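Long-range contacts in probable arylamine n-acetyl transferase (Mycobacterium abscessus, PDB 4GUZ), which probably transfers the acetyl group of acetyl-coenzyme A to arylamine-type substrates: residues R37-H42 with W128-G133; D96-Q101 with V120-A125; P166-W171 with T190-P195. All coordinates share one frame; numbering follows the deposited sequence.

Interaction 1. Residues R37-H42 with W128-G133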
loop_
_atom_site.group_PDB
_atom_site.type_symbol
_atom_site.label_atom_id
_atom_site.label_comp_id
_atom_site.label_asym_id
_atom_site.label_seq_id
_atom_site.Cartn_x
_atom_site.Cartn_y
_atom_site.Cartn_z
ATOM N N ARG A 37 -1.141 11.730 -11.476
ATOM C CA ARG A 37 -2.118 12.397 -10.607
ATOM C C ARG A 37 -2.932 11.377 -9.807
ATOM O O ARG A 37 -3.253 11.646 -8.652
ATOM C CB ARG A 37 -3.042 13.325 -11.407
ATOM C CG ARG A 37 -2.285 14.516 -12.026
ATOM C CD ARG A 37 -3.158 15.722 -12.377
ATOM N NE ARG A 37 -4.386 15.401 -13.117
ATOM C CZ ARG A 37 -4.446 15.024 -14.393
ATOM N NH1 ARG A 37 -3.332 14.870 -15.102
ATOM N NH2 ARG A 37 -5.618 14.770 -14.960
ATOM N N LEU A 38 -3.214 10.198 -10.404
ATOM C CA LEU A 38 -3.978 9.112 -9.759
ATOM C C LEU A 38 -3.196 8.533 -8.591
ATOM O O LEU A 38 -3.721 8.437 -7.489
ATOM C CB LEU A 38 -4.322 7.990 -10.744
ATOM C CG LEU A 38 -5.423 8.236 -11.768
ATOM C CD1 LEU A 38 -5.501 7.085 -12.729
ATOM C CD2 LEU A 38 -6.780 8.403 -11.101
ATOM N N GLN A 39 -1.936 8.174 -8.828
ATOM C CA GLN A 39 -1.113 7.609 -7.773
ATOM C C GLN A 39 -0.871 8.623 -6.632
ATOM O O GLN A 39 -1.030 8.258 -5.470
ATOM C CB GLN A 39 0.216 7.094 -8.329
ATOM C CG GLN A 39 1.072 6.479 -7.219
ATOM C CD GLN A 39 2.063 5.440 -7.663
ATOM O OE1 GLN A 39 2.000 4.899 -8.765
ATOM N NE2 GLN A 39 2.872 4.988 -6.720
ATOM N N ARG A 40 -0.494 9.876 -6.949
ATOM C CA ARG A 40 -0.242 10.867 -5.905
ATOM C C ARG A 40 -1.473 11.058 -5.010
ATOM O O ARG A 40 -1.341 11.016 -3.793
ATOM C CB ARG A 40 0.218 12.214 -6.500
ATOM C CG ARG A 40 0.833 13.132 -5.448
ATOM C CD ARG A 40 1.327 14.433 -6.035
ATOM N NE ARG A 40 1.628 15.441 -5.009
ATOM C CZ ARG A 40 2.851 15.781 -4.612
ATOM N NH1 ARG A 40 3.916 15.172 -5.123
ATOM N NH2 ARG A 40 3.020 16.737 -3.708
ATOM N N GLY A 41 -2.644 11.231 -5.617
ATOM C CA GLY A 41 -3.895 11.416 -4.884
ATOM C C GLY A 41 -4.276 10.203 -4.052
ATOM O O GLY A 41 -4.734 10.354 -2.917
ATOM N N HIS A 42 -4.102 8.999 -4.610
ATOM C CA HIS A 42 -4.449 7.739 -3.926
ATOM C C HIS A 42 -3.575 7.571 -2.681
ATOM O O HIS A 42 -4.102 7.386 -1.571
ATOM C CB HIS A 42 -4.323 6.509 -4.872
ATOM C CG HIS A 42 -4.574 5.187 -4.198
ATOM N ND1 HIS A 42 -5.719 4.461 -4.442
ATOM C CD2 HIS A 42 -3.833 4.537 -3.263
ATOM C CE1 HIS A 42 -5.651 3.405 -3.646
ATOM N NE2 HIS A 42 -4.531 3.412 -2.918
ATOM N N TRP A 128 5.625 1.114 -16.024
ATOM C CA TRP A 128 5.567 1.948 -14.832
ATOM C C TRP A 128 5.076 1.171 -13.634
ATOM O O TRP A 128 3.948 0.676 -13.631
ATOM C CB TRP A 128 4.639 3.146 -15.090
ATOM C CG TRP A 128 5.197 4.072 -16.128
ATOM C CD1 TRP A 128 5.022 3.992 -17.476
ATOM C CD2 TRP A 128 6.087 5.174 -15.900
ATOM N NE1 TRP A 128 5.726 4.992 -18.105
ATOM C CE2 TRP A 128 6.407 5.722 -17.165
ATOM C CE3 TRP A 128 6.653 5.750 -14.752
ATOM C CZ2 TRP A 128 7.241 6.839 -17.313
ATOM C CZ3 TRP A 128 7.486 6.849 -14.902
ATOM C CH2 TRP A 128 7.766 7.387 -16.171
ATOM N N LEU A 129 5.905 1.113 -12.589
ATOM C CA LEU A 129 5.531 0.433 -11.355
ATOM C C LEU A 129 4.639 1.336 -10.524
ATOM O O LEU A 129 5.043 2.457 -10.197
ATOM C CB LEU A 129 6.795 0.045 -10.560
ATOM C CG LEU A 129 6.540 -0.603 -9.183
ATOM C CD1 LEU A 129 5.832 -1.918 -9.330
ATOM C CD2 LEU A 129 7.840 -0.696 -8.379
ATOM N N CYS A 130 3.431 0.856 -10.170
ATOM C CA CYS A 130 2.530 1.627 -9.316
ATOM C C CYS A 130 2.408 0.906 -7.974
ATOM O O CYS A 130 1.538 0.041 -7.783
ATOM C CB CYS A 130 1.173 1.847 -9.978
ATOM S SG CYS A 130 1.247 2.832 -11.500
ATOM N N ASP A 131 3.303 1.260 -7.040
ATOM C CA ASP A 131 3.319 0.676 -5.685
ATOM C C ASP A 131 2.469 1.580 -4.810
ATOM O O ASP A 131 2.979 2.458 -4.109
ATOM C CB ASP A 131 4.752 0.559 -5.193
ATOM C CG ASP A 131 4.916 -0.277 -3.934
ATOM O OD1 ASP A 131 3.896 -0.797 -3.428
ATOM O OD2 ASP A 131 6.056 -0.405 -3.460
ATOM N N VAL A 132 1.156 1.416 -4.908
ATOM C CA VAL A 132 0.193 2.335 -4.278
ATOM C C VAL A 132 -0.254 1.947 -2.855
ATOM O O VAL A 132 -0.827 2.791 -2.165
ATOM C CB VAL A 132 -1.064 2.554 -5.168
ATOM C CG1 VAL A 132 -0.688 3.122 -6.546
ATOM C CG2 VAL A 132 -1.911 1.279 -5.293
ATOM N N GLY A 133 -0.046 0.698 -2.463
ATOM C CA GLY A 133 -0.536 0.201 -1.180
ATOM C C GLY A 133 0.483 -0.273 -0.176
ATOM O O GLY A 133 0.161 -1.133 0.631
HETATM O O HOH W 1 5.310 3.552 -7.696
#

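Interaction 2. Residues D96-Q101 with V120-A125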
loop_
_atom_site.group_PDB
_atom_site.type_symbol
_atom_site.label_atom_id
_atom_site.label_comp_id
_atom_site.label_asym_id
_atom_site.label_seq_id
_atom_site.Cartn_x
_atom_site.Cartn_y
_atom_site.Cartn_z
ATOM N N ASP A 96 -3.678 -0.036 -19.903
ATOM C CA ASP A 96 -3.175 -1.392 -20.163
ATOM C C ASP A 96 -2.306 -1.743 -18.957
ATOM O O ASP A 96 -1.237 -1.160 -18.784
ATOM C CB ASP A 96 -2.384 -1.443 -21.491
ATOM C CG ASP A 96 -1.737 -2.780 -21.853
ATOM O OD1 ASP A 96 -2.027 -3.794 -21.170
ATOM O OD2 ASP A 96 -0.965 -2.820 -22.839
ATOM N N PHE A 97 -2.791 -2.619 -18.079
ATOM C CA PHE A 97 -2.042 -2.909 -16.847
ATOM C C PHE A 97 -2.174 -4.358 -16.404
ATOM O O PHE A 97 -3.047 -5.102 -16.864
ATOM C CB PHE A 97 -2.524 -1.968 -15.709
ATOM C CG PHE A 97 -3.852 -2.359 -15.101
ATOM C CD1 PHE A 97 -3.907 -3.087 -13.914
ATOM C CD2 PHE A 97 -5.052 -2.031 -15.734
ATOM C CE1 PHE A 97 -5.131 -3.482 -13.375
ATOM C CE2 PHE A 97 -6.274 -2.425 -15.194
ATOM C CZ PHE A 97 -6.306 -3.146 -14.016
ATOM N N TYR A 98 -1.340 -4.723 -15.424
ATOM C CA TYR A 98 -1.348 -6.042 -14.825
ATOM C C TYR A 98 -0.894 -5.949 -13.370
ATOM O O TYR A 98 -0.259 -4.971 -12.952
ATOM C CB TYR A 98 -0.496 -7.039 -15.641
ATOM C CG TYR A 98 0.971 -6.708 -15.795
ATOM C CD1 TYR A 98 1.929 -7.322 -14.997
ATOM C CD2 TYR A 98 1.415 -5.871 -16.815
ATOM C CE1 TYR A 98 3.291 -7.066 -15.172
ATOM C CE2 TYR A 98 2.773 -5.592 -16.987
ATOM C CZ TYR A 98 3.710 -6.206 -16.172
ATOM O OH TYR A 98 5.053 -5.941 -16.331
ATOM N N GLY A 99 -1.293 -6.950 -12.616
ATOM C CA GLY A 99 -0.932 -7.101 -11.223
ATOM C C GLY A 99 0.318 -7.916 -11.047
ATOM O O GLY A 99 0.642 -8.791 -11.865
ATOM N N ILE A 100 1.054 -7.604 -9.973
ATOM C CA ILE A 100 2.260 -8.329 -9.606
ATOM C C ILE A 100 2.258 -8.549 -8.083
ATOM O O ILE A 100 1.405 -7.990 -7.363
ATOM C CB ILE A 100 3.570 -7.643 -10.097
ATOM C CG1 ILE A 100 3.737 -6.235 -9.480
ATOM C CG2 ILE A 100 3.714 -7.657 -11.630
ATOM C CD1 ILE A 100 5.161 -5.713 -9.551
ATOM N N GLN A 101 3.209 -9.363 -7.616
ATOM C CA GLN A 101 3.447 -9.651 -6.205
ATOM C C GLN A 101 4.904 -9.410 -5.861
ATOM O O GLN A 101 5.789 -9.809 -6.614
ATOM C CB GLN A 101 3.044 -11.093 -5.846
ATOM C CG GLN A 101 1.548 -11.289 -5.789
ATOM C CD GLN A 101 0.988 -11.146 -4.412
ATOM O OE1 GLN A 101 1.169 -10.132 -3.741
ATOM N NE2 GLN A 101 0.246 -12.145 -3.984
ATOM N N VAL A 120 1.470 -2.844 -12.464
ATOM C CA VAL A 120 2.407 -2.351 -13.485
ATOM C C VAL A 120 1.563 -1.858 -14.665
ATOM O O VAL A 120 0.672 -2.574 -15.113
ATOM C CB VAL A 120 3.483 -3.402 -13.899
ATOM C CG1 VAL A 120 4.375 -2.878 -15.033
ATOM C CG2 VAL A 120 4.348 -3.792 -12.703
ATOM N N VAL A 121 1.836 -0.638 -15.142
ATOM C CA VAL A 121 1.129 0.002 -16.246
ATOM C C VAL A 121 2.047 0.063 -17.485
ATOM O O VAL A 121 3.223 0.424 -17.373
ATOM C CB VAL A 121 0.605 1.405 -15.837
ATOM C CG1 VAL A 121 -0.003 2.156 -17.023
ATOM C CG2 VAL A 121 -0.414 1.294 -14.710
ATOM N N ARG A 122 1.484 -0.287 -18.665
ATOM C CA ARG A 122 2.176 -0.242 -19.955
ATOM C C ARG A 122 1.786 1.034 -20.718
ATOM O O ARG A 122 0.607 1.218 -21.035
ATOM C CB ARG A 122 1.851 -1.497 -20.787
ATOM C CG ARG A 122 2.613 -2.737 -20.349
ATOM C CD ARG A 122 2.376 -3.875 -21.318
ATOM N NE ARG A 122 1.214 -4.663 -20.927
ATOM C CZ ARG A 122 1.289 -5.861 -20.360
ATOM N NH1 ARG A 122 2.469 -6.429 -20.144
ATOM N NH2 ARG A 122 0.183 -6.510 -20.026
ATOM N N LEU A 123 2.766 1.927 -20.976
ATOM C CA LEU A 123 2.552 3.187 -21.705
ATOM C C LEU A 123 3.640 3.347 -22.751
ATOM O O LEU A 123 4.813 3.541 -22.409
ATOM C CB LEU A 123 2.494 4.436 -20.790
ATOM C CG LEU A 123 1.333 4.540 -19.812
ATOM C CD1 LEU A 123 1.664 5.516 -18.699
ATOM C CD2 LEU A 123 0.038 4.927 -20.511
ATOM N N ALA A 124 3.244 3.225 -24.036
ATOM C CA ALA A 124 4.124 3.311 -25.204
ATOM C C ALA A 124 5.261 2.267 -25.098
ATOM O O ALA A 124 4.977 1.098 -24.842
ATOM C CB ALA A 124 4.669 4.732 -25.362
ATOM N N ALA A 125 6.524 2.669 -25.253
ATOM C CA ALA A 125 7.633 1.711 -25.179
ATOM C C ALA A 125 8.063 1.418 -23.712
ATOM O O ALA A 125 9.072 0.743 -23.507
ATOM C CB ALA A 125 8.824 2.235 -25.975
#

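Interaction 3. Residues P166-W171 with T190-P195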
loop_
_atom_site.group_PDB
_atom_site.type_symbol
_atom_site.label_atom_id
_atom_site.label_comp_id
_atom_site.label_asym_id
_atom_site.label_seq_id
_atom_site.Cartn_x
_atom_site.Cartn_y
_atom_site.Cartn_z
ATOM N N PRO A 166 17.224 -16.979 -6.150
ATOM C CA PRO A 166 17.932 -17.870 -7.097
ATOM C C PRO A 166 17.126 -18.278 -8.343
ATOM O O PRO A 166 15.985 -18.712 -8.254
ATOM C CB PRO A 166 18.277 -19.090 -6.225
ATOM C CG PRO A 166 18.472 -18.502 -4.873
ATOM C CD PRO A 166 17.339 -17.491 -4.765
ATOM N N GLY A 167 17.738 -18.077 -9.505
ATOM C CA GLY A 167 17.171 -18.387 -10.815
ATOM C C GLY A 167 16.092 -17.426 -11.267
ATOM O O GLY A 167 15.504 -17.619 -12.334
ATOM N N ALA A 168 15.797 -16.390 -10.464
ATOM C CA ALA A 168 14.785 -15.416 -10.864
ATOM C C ALA A 168 15.416 -14.161 -11.492
ATOM O O ALA A 168 16.623 -13.918 -11.375
ATOM C CB ALA A 168 13.906 -15.038 -9.681
ATOM N N ASP A 169 14.605 -13.438 -12.259
ATOM C CA ASP A 169 14.956 -12.166 -12.889
ATOM C C ASP A 169 13.957 -11.185 -12.345
ATOM O O ASP A 169 12.766 -11.303 -12.623
ATOM C CB ASP A 169 14.927 -12.260 -14.439
ATOM C CG ASP A 169 15.035 -10.928 -15.157
ATOM O OD1 ASP A 169 15.592 -9.976 -14.570
ATOM O OD2 ASP A 169 14.546 -10.829 -16.295
ATOM N N GLY A 170 14.417 -10.279 -11.498
ATOM C CA GLY A 170 13.493 -9.354 -10.860
ATOM C C GLY A 170 14.145 -8.044 -10.483
ATOM O O GLY A 170 15.280 -7.776 -10.882
ATOM N N TRP A 171 13.422 -7.238 -9.697
ATOM C CA TRP A 171 13.905 -5.937 -9.237
ATOM C C TRP A 171 13.855 -5.828 -7.732
ATOM O O TRP A 171 12.925 -6.350 -7.114
ATOM C CB TRP A 171 13.036 -4.791 -9.813
ATOM C CG TRP A 171 13.225 -4.505 -11.271
ATOM C CD1 TRP A 171 13.901 -3.448 -11.820
ATOM C CD2 TRP A 171 12.756 -5.297 -12.371
ATOM N NE1 TRP A 171 13.906 -3.553 -13.195
ATOM C CE2 TRP A 171 13.221 -4.682 -13.560
ATOM C CE3 TRP A 171 11.983 -6.469 -12.470
ATOM C CZ2 TRP A 171 12.944 -5.203 -14.827
ATOM C CZ3 TRP A 171 11.770 -7.027 -13.718
ATOM C CH2 TRP A 171 12.216 -6.377 -14.885
ATOM N N THR A 190 11.393 -7.124 -3.142
ATOM C CA THR A 190 11.852 -7.629 -4.438
ATOM C C THR A 190 10.594 -8.014 -5.192
ATOM O O THR A 190 9.615 -8.399 -4.563
ATOM C CB THR A 190 12.841 -8.806 -4.347
ATOM O OG1 THR A 190 12.190 -9.954 -3.778
ATOM C CG2 THR A 190 14.134 -8.455 -3.601
ATOM N N PHE A 191 10.587 -7.900 -6.504
ATOM C CA PHE A 191 9.411 -8.318 -7.274
ATOM C C PHE A 191 9.844 -8.882 -8.613
ATOM O O PHE A 191 10.941 -8.618 -9.074
ATOM C CB PHE A 191 8.382 -7.179 -7.466
ATOM C CG PHE A 191 8.895 -5.933 -8.166
ATOM C CD1 PHE A 191 9.474 -4.903 -7.445
ATOM C CD2 PHE A 191 8.760 -5.781 -9.542
ATOM C CE1 PHE A 191 9.977 -3.768 -8.092
ATOM C CE2 PHE A 191 9.249 -4.654 -10.191
ATOM C CZ PHE A 191 9.835 -3.640 -9.460
ATOM N N VAL A 192 8.952 -9.655 -9.225
ATOM C CA VAL A 192 9.070 -10.231 -10.567
ATOM C C VAL A 192 7.808 -9.785 -11.312
ATOM O O VAL A 192 6.791 -9.499 -10.675
ATOM C CB VAL A 192 9.259 -11.766 -10.544
ATOM C CG1 VAL A 192 10.588 -12.146 -9.876
ATOM C CG2 VAL A 192 8.083 -12.466 -9.887
ATOM N N LEU A 193 7.864 -9.734 -12.644
ATOM C CA LEU A 193 6.736 -9.251 -13.423
ATOM C C LEU A 193 5.710 -10.329 -13.756
ATOM O O LEU A 193 4.788 -10.032 -14.513
ATOM C CB LEU A 193 7.231 -8.604 -14.709
ATOM C CG LEU A 193 8.230 -7.432 -14.534
ATOM C CD1 LEU A 193 8.639 -6.889 -15.891
ATOM C CD2 LEU A 193 7.643 -6.317 -13.639
ATOM N N GLU A 194 5.826 -11.553 -13.190
ATOM C CA GLU A 194 4.820 -12.593 -13.445
ATOM C C GLU A 194 3.417 -12.044 -13.146
ATOM O O GLU A 194 3.180 -11.585 -12.015
ATOM C CB GLU A 194 5.084 -13.855 -12.582
ATOM C CG GLU A 194 4.269 -15.072 -13.029
ATOM C CD GLU A 194 4.517 -15.514 -14.465
ATOM O OE1 GLU A 194 5.699 -15.600 -14.874
ATOM O OE2 GLU A 194 3.523 -15.685 -15.207
ATOM N N PRO A 195 2.483 -12.050 -14.133
ATOM C CA PRO A 195 1.147 -11.489 -13.868
ATOM C C PRO A 195 0.403 -12.215 -12.755
ATOM O O PRO A 195 0.448 -13.443 -12.644
ATOM C CB PRO A 195 0.415 -11.629 -15.225
ATOM C CG PRO A 195 1.510 -11.693 -16.230
ATOM C CD PRO A 195 2.614 -12.461 -15.547
HETATM O O HOH W 2 10.448 -10.560 -13.813
#

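Interaction 1. Residues R37-H42 with W128-G133
Q39 and V132 make the main packing contact between helix 32-45 and the chain that leaves strand 126-130. V132 CG1 lies 3.8 Å from Q39 CD and equally near Q39 CG, so the methyl packs against the end of the glutamine's aliphatic chain and the carbon of its amide. CG of Q39 is anti to the backbone N (chi1 -179°) and the chain runs on extended, which carries the amide to C130 and D131. There Q39 OE1 rests 3.4 Å from C130 CB, a van der Waals contact. On the next turn, H42 crosses V132 at about a right angle. H42 CD2 is 3.9 Å from V132 CB, and V132 CG2 sits over one face of the imidazole.

D131 is probably the aspartate of a Cys-His-Asp triad with C79 and H116, as in other arylamine N-acetyltransferases. Its OD1 is hydrogen-bonded to H116 NE2 and OD2 to H189 NE2, and its CB points away from the helix. The helix thus packs behind the aspartate, on its neighbours C130 and V132.

No direct hydrogen bond crosses the contact. A water does the polar work. It accepts from Q39 NE2 (3.0 Å) and from D131 N (3.1 Å), and donates to L129 O (2.7 Å). Q39 NE2 also bonds to P138 O. The imidazole of H42 is held at both nitrogens, ND1 by Y18 OH and NE2 by H82 ND1.

Interaction 2. Residues D96-Q101 with V120-A125
The Y98 ring carries V120 on one face. V120 CB lies 3.9 Å from the ring centroid, a CH-pi contact shifted toward the rim. CG of Y98 stands between the backbone N and the carbonyl carbon (chi1 60°), which brings CG toward V120. V120 CG1 reaches the phenol end and comes 3.4 Å from Y98 OH. That hydroxyl is hydrogen-bonded to Q127 OE1. The guanidinium of R122 has Y98 CD2 and CE2 over one face, with the two planes 26° apart. R122 NH1 is 3.3 Å from Y98 CE2. At the edge of the guanidinium, near its plane, comes the D96 carboxylate. The two form a salt bridge, whose hydrogen bond from R122 NE to D96 OD1 is weak at 3.4 Å. The bond to D96 OD2 is also weak, and the carboxylate plane is turned 49° from the guanidinium. D96 and R122 are both exposed, so this charge pair lies at the surface.

Strands 96-104 and 116-123 form an antiparallel beta hairpin within the larger sheet. Y98 and V120 are a hydrogen-bonded pair, with Y98 N to V120 O at 3.0 Å and V120 N to Y98 O at 2.8 Å. R122 N also bonds to D96 O.

F97 and V121 are a non-hydrogen-bonded pair on the opposite face, which helix 79-92 covers through L90. Their contact is F97 CB to V121 CG2, while the phenyl ring turns from V121 and meets the ring of W8. Further along, I100 CD1 packs on V120 CG2 at 3.8 Å.

Interaction 3. Residues P166-W171 with T190-P195
W171 lays its side chain across F191 and on to L193. Its CB sits over one face of the F191 ring, 3.8 Å from the centroid and 27° off the normal, in a CH-pi contact offset toward the rim. The nearest ring atom is F191 CZ, 3.4 Å from W171 CB. CG of W171, turned anti to the carbonyl carbon (chi1 -73°), is thereby set beside F191 CZ and CE2. The pyrrole part of the indole is nearly parallel to the phenyl, planes 11° apart, but displaced, with 5.5 Å between the centroids of the W171 five-membered ring and the F191 ring. CE3 of W171 still touches F191 CE2. At the far rim, W171 CZ3 lies 3.7 Å from L193 CG, and CH2 meets L193 CD1. On the other rim, NE1 is hydrogen-bonded to V145 O.

The backbones of W171 and F191 pair directly. W171 N to F191 O and F191 N to W171 O are both 2.9 Å. Before this pair the chain turns off: G170 CA lies 3.2 Å from F191 O. V192 CG1 packs on D169 O at 3.6 Å. A water joins the two segments here, donating to D169 O and accepting from L193 N. The D169 carboxylate itself forms a salt bridge with R161.

The arrangement is an antiparallel beta hairpin of strands 170-176 and 185-196, here at the start of its first strand, with W171 and F191 as a hydrogen-bonded pair.

In the fold
Interaction 1 is fully buried, its centre about 9 Å from the centre of the chain. Interactions 2 and 3 lie farther out, their centres at about 17 and 19 Å, and are partly buried. All three reach the same antiparallel sheet. Interaction 1 packs a helix on the end of one strand and the loop that follows it, through side chains and a water. The other two are hairpins with direct backbone bonds. Interaction 2 adds a surface charge pair; interaction 3 relies on aromatic and aliphatic packing, with a water at its splayed end. Strand 116-123 neighbours strand 126-130, where W128 N probably bonds to V121 O, and 96-104 neighbours 185-196. L129, I100 and F191 link all three.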